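Local coordinates for kallikrein-10 (Homo sapiens, PDB 5LPE), which belongs to the kallikrein subfamily of trypsin-like serine proteases, is zymogen-like and inhibited by zinc, and has a tumour-suppressor role in breast and prostate cancer, at residues Q15-N23 and G31-T41. Sequence-based numbering, arbitrary orientation.
Sequences QPWQVSLFN and GVLVDQSWVLT
Val19 and Gly31 form an antiparallel hydrogen-bonded pair, a compact example of how a beta hairpin starts a trypsin-like barrel. Both of its bonds are weak and bent, Val19 N giving to Gly31 O at 3.1 Å and Gly31 N to Val19 O at 3.0 Å. The straighter link lies two residues along, where Leu33 N meets a lone pair of Trp17 O in the carbonyl plane, 3.1 Å away with an N-H...O angle of 150°. Between them Gln18 faces Val32 as a non-hydrogen-bonded pair.

Apolar packing divides between the two faces of the sheet. On the side of Val19, its CG1, anti to the backbone N (chi1 176°), meets CG1 of Val39 tip to tip at 4.0 Å, while CG2 lies 4.1 Å from CB of Leu33. Farther along, Leu21 CD1 reaches end-on to Thr41 CG2 at 3.8 Å; the Thr41 hydroxyl OG1 is hydrogen-bonded to Ala30 O. On the other side, Val32 CG1 runs alongside Trp17, 3.8 Å from its CD1 and oblique to the indole, one face of which carries Gln15 CA and Pro16 CD near its rim.

Beyond Leu33 a classic bulge sets Val34 and Asp35 against Trp38, and the chain returns as strand 38-41, which pairs with strand 97-101. There the side chain of Thr41 comes to about 6 Å from that of Ser187, probably of the catalytic triad. Leu21 and Thr41 touch strand 97-101 through Leu99 and Met97, whereas Val32 packs on Pro190 and Trp17 on Val192, both in strand 190-193 of the second barrel.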
loop_
_atom_site.group_PDB
_atom_site.type_symbol
_atom_site.label_atom_id
_atom_site.label_comp_id
_atom_site.label_asym_id
_atom_site.label_seq_id
_atom_site.Cartn_x
_atom_site.Cartn_y
_atom_site.Cartn_z
ATOM N N GLN A 15 0.610 5.248 -11.894
ATOM C CA GLN A 15 1.288 4.619 -10.765
ATOM C C GLN A 15 2.813 4.725 -10.821
ATOM O O GLN A 15 3.515 3.710 -10.684
ATOM C CB GLN A 15 0.859 3.164 -10.633
ATOM C CG GLN A 15 -0.579 3.011 -10.147
ATOM C CD GLN A 15 -1.571 3.046 -11.285
ATOM O OE1 GLN A 15 -1.478 2.255 -12.209
ATOM N NE2 GLN A 15 -2.520 3.963 -11.227
ATOM N N PRO A 16 3.371 5.933 -10.974
ATOM C CA PRO A 16 4.834 6.090 -10.886
ATOM C C PRO A 16 5.389 5.853 -9.498
ATOM O O PRO A 16 6.605 5.706 -9.350
ATOM C CB PRO A 16 5.054 7.544 -11.317
ATOM C CG PRO A 16 3.806 8.236 -10.885
ATOM C CD PRO A 16 2.699 7.238 -11.128
ATOM N N TRP A 17 4.543 5.854 -8.481
ATOM C CA TRP A 17 4.907 5.605 -7.093
ATOM C C TRP A 17 4.881 4.127 -6.718
ATOM O O TRP A 17 5.236 3.790 -5.588
ATOM C CB TRP A 17 3.930 6.358 -6.192
ATOM C CG TRP A 17 2.506 6.116 -6.644
ATOM C CD1 TRP A 17 1.760 4.998 -6.425
ATOM C CD2 TRP A 17 1.687 6.994 -7.430
ATOM N NE1 TRP A 17 0.523 5.132 -7.010
ATOM C CE2 TRP A 17 0.454 6.351 -7.628
ATOM C CE3 TRP A 17 1.871 8.268 -7.962
ATOM C CZ2 TRP A 17 -0.581 6.935 -8.339
ATOM C CZ3 TRP A 17 0.848 8.838 -8.664
ATOM C CH2 TRP A 17 -0.361 8.179 -8.847
ATOM N N GLN A 18 4.427 3.253 -7.611
ATOM C CA GLN A 18 4.388 1.824 -7.324
ATOM C C GLN A 18 5.789 1.275 -7.090
ATOM O O GLN A 18 6.716 1.562 -7.850
ATOM C CB GLN A 18 3.724 1.074 -8.481
ATOM C CG GLN A 18 3.178 -0.285 -8.112
ATOM C CD GLN A 18 1.951 -0.205 -7.219
ATOM O OE1 GLN A 18 1.480 0.889 -6.887
ATOM N NE2 GLN A 18 1.412 -1.375 -6.837
ATOM N N VAL A 19 5.939 0.467 -6.036
ATOM C CA VAL A 19 7.230 -0.076 -5.615
ATOM C C VAL A 19 7.061 -1.558 -5.315
ATOM O O VAL A 19 6.147 -1.944 -4.578
ATOM C CB VAL A 19 7.794 0.647 -4.372
ATOM C CG1 VAL A 19 9.082 -0.026 -3.913
ATOM C CG2 VAL A 19 8.041 2.135 -4.653
ATOM N N SER A 20 7.944 -2.382 -5.874
ATOM C CA SER A 20 8.034 -3.797 -5.530
ATOM C C SER A 20 9.229 -4.008 -4.614
ATOM O O SER A 20 10.331 -3.527 -4.903
ATOM C CB SER A 20 8.165 -4.667 -6.780
ATOM O OG SER A 20 8.991 -4.053 -7.745
ATOM N N LEU A 21 9.008 -4.717 -3.512
ATOM C CA LEU A 21 10.038 -4.975 -2.517
ATOM C C LEU A 21 10.432 -6.438 -2.587
ATOM O O LEU A 21 9.569 -7.324 -2.584
ATOM C CB LEU A 21 9.552 -4.624 -1.107
ATOM C CG LEU A 21 9.369 -3.145 -0.805
ATOM C CD1 LEU A 21 8.596 -2.948 0.469
ATOM C CD2 LEU A 21 10.721 -2.476 -0.704
ATOM N N PHE A 22 11.728 -6.693 -2.649
ATOM C CA PHE A 22 12.229 -8.052 -2.719
ATOM C C PHE A 22 13.086 -8.364 -1.504
ATOM O O PHE A 22 13.853 -7.514 -1.039
ATOM C CB PHE A 22 13.032 -8.276 -3.992
ATOM C CG PHE A 22 12.215 -8.209 -5.228
ATOM C CD1 PHE A 22 11.992 -7.003 -5.860
ATOM C CD2 PHE A 22 11.657 -9.351 -5.764
ATOM C CE1 PHE A 22 11.226 -6.938 -7.010
ATOM C CE2 PHE A 22 10.891 -9.288 -6.912
ATOM C CZ PHE A 22 10.676 -8.084 -7.532
ATOM N N ASN A 23 12.914 -9.579 -0.980
ATOM C CA ASN A 23 13.842 -10.208 -0.046
ATOM C C ASN A 23 14.591 -11.307 -0.791
ATOM O O ASN A 23 13.980 -12.087 -1.531
ATOM C CB ASN A 23 13.107 -10.779 1.174
ATOM C CG ASN A 23 14.036 -11.543 2.121
ATOM O OD1 ASN A 23 13.919 -12.761 2.272
ATOM N ND2 ASN A 23 14.966 -10.825 2.752
ATOM N N GLY A 31 4.766 -1.489 -1.991
ATOM C CA GLY A 31 5.042 -0.312 -1.181
ATOM C C GLY A 31 4.819 0.919 -2.027
ATOM O O GLY A 31 4.625 0.840 -3.242
ATOM N N VAL A 32 4.834 2.068 -1.375
ATOM C CA VAL A 32 4.637 3.311 -2.101
ATOM C C VAL A 32 5.834 4.215 -1.896
ATOM O O VAL A 32 6.422 4.268 -0.817
ATOM C CB VAL A 32 3.356 4.033 -1.661
ATOM C CG1 VAL A 32 2.822 4.859 -2.814
ATOM C CG2 VAL A 32 2.369 3.045 -1.217
ATOM N N LEU A 33 6.135 4.991 -2.920
ATOM C CA LEU A 33 7.175 6.001 -2.828
ATOM C C LEU A 33 6.509 7.260 -2.296
ATOM O O LEU A 33 5.700 7.887 -2.984
ATOM C CB LEU A 33 7.803 6.250 -4.193
ATOM C CG LEU A 33 9.090 7.060 -4.172
ATOM C CD1 LEU A 33 10.190 6.172 -3.630
ATOM C CD2 LEU A 33 9.421 7.550 -5.560
ATOM N N VAL A 34 6.803 7.594 -1.049
ATOM C CA VAL A 34 6.260 8.790 -0.436
ATOM C C VAL A 34 7.272 9.922 -0.403
ATOM O O VAL A 34 6.925 11.046 0.001
ATOM C CB VAL A 34 5.748 8.442 0.979
ATOM C CG1 VAL A 34 4.652 7.403 0.866
ATOM C CG2 VAL A 34 6.878 7.860 1.834
ATOM N N ASP A 35 8.512 9.654 -0.794
ATOM C CA ASP A 35 9.599 10.609 -0.820
ATOM C C ASP A 35 10.677 10.007 -1.703
ATOM O O ASP A 35 10.725 8.792 -1.886
ATOM C CB ASP A 35 10.122 10.882 0.590
ATOM C CG ASP A 35 11.264 11.845 0.597
ATOM O OD1 ASP A 35 10.995 13.039 0.415
ATOM O OD2 ASP A 35 12.421 11.411 0.768
ATOM N N GLN A 36 11.566 10.852 -2.232
ATOM C CA GLN A 36 12.591 10.321 -3.124
ATOM C C GLN A 36 13.476 9.289 -2.424
ATOM O O GLN A 36 14.085 8.447 -3.088
ATOM C CB GLN A 36 13.437 11.455 -3.693
ATOM C CG GLN A 36 14.041 12.355 -2.622
ATOM C CD GLN A 36 14.944 13.416 -3.199
ATOM O OE1 GLN A 36 14.809 13.797 -4.360
ATOM N NE2 GLN A 36 15.865 13.906 -2.394
ATOM N N SER A 37 13.632 9.388 -1.106
ATOM C CA SER A 37 14.394 8.411 -0.338
ATOM C C SER A 37 13.558 7.453 0.508
ATOM O O SER A 37 14.145 6.638 1.225
ATOM C CB SER A 37 15.421 9.124 0.547
ATOM O OG SER A 37 16.571 9.417 -0.219
ATOM N N TRP A 38 12.224 7.524 0.475
ATOM C CA TRP A 38 11.411 6.797 1.440
ATOM C C TRP A 38 10.269 6.039 0.790
ATOM O O TRP A 38 9.549 6.574 -0.057
ATOM C CB TRP A 38 10.829 7.730 2.483
ATOM C CG TRP A 38 11.828 8.233 3.433
ATOM C CD1 TRP A 38 12.519 9.395 3.346
ATOM C CD2 TRP A 38 12.252 7.594 4.644
ATOM N NE1 TRP A 38 13.341 9.530 4.434
ATOM C CE2 TRP A 38 13.202 8.431 5.241
ATOM C CE3 TRP A 38 11.903 6.394 5.288
ATOM C CZ2 TRP A 38 13.816 8.113 6.444
ATOM C CZ3 TRP A 38 12.518 6.078 6.471
ATOM C CH2 TRP A 38 13.460 6.933 7.044
ATOM N N VAL A 39 10.086 4.796 1.235
ATOM C CA VAL A 39 9.007 3.935 0.783
ATOM C C VAL A 39 8.214 3.508 2.006
ATOM O O VAL A 39 8.789 3.277 3.074
ATOM C CB VAL A 39 9.531 2.715 0.007
ATOM C CG1 VAL A 39 8.378 1.795 -0.390
ATOM C CG2 VAL A 39 10.283 3.156 -1.218
ATOM N N LEU A 40 6.895 3.447 1.869
ATOM C CA LEU A 40 6.042 3.037 2.965
ATOM C C LEU A 40 5.319 1.759 2.590
ATOM O O LEU A 40 4.832 1.609 1.464
ATOM C CB LEU A 40 5.026 4.104 3.346
ATOM C CG LEU A 40 4.113 3.733 4.528
ATOM C CD1 LEU A 40 4.433 4.482 5.788
ATOM C CD2 LEU A 40 2.718 4.066 4.144
ATOM N N THR A 41 5.241 0.852 3.557
ATOM C CA THR A 41 4.642 -0.451 3.364
ATOM C C THR A 41 4.149 -0.961 4.713
ATOM O O THR A 41 4.326 -0.317 5.750
ATOM C CB THR A 41 5.652 -1.409 2.721
ATOM O OG1 THR A 41 5.040 -2.688 2.510
ATOM C CG2 THR A 41 6.881 -1.565 3.599
#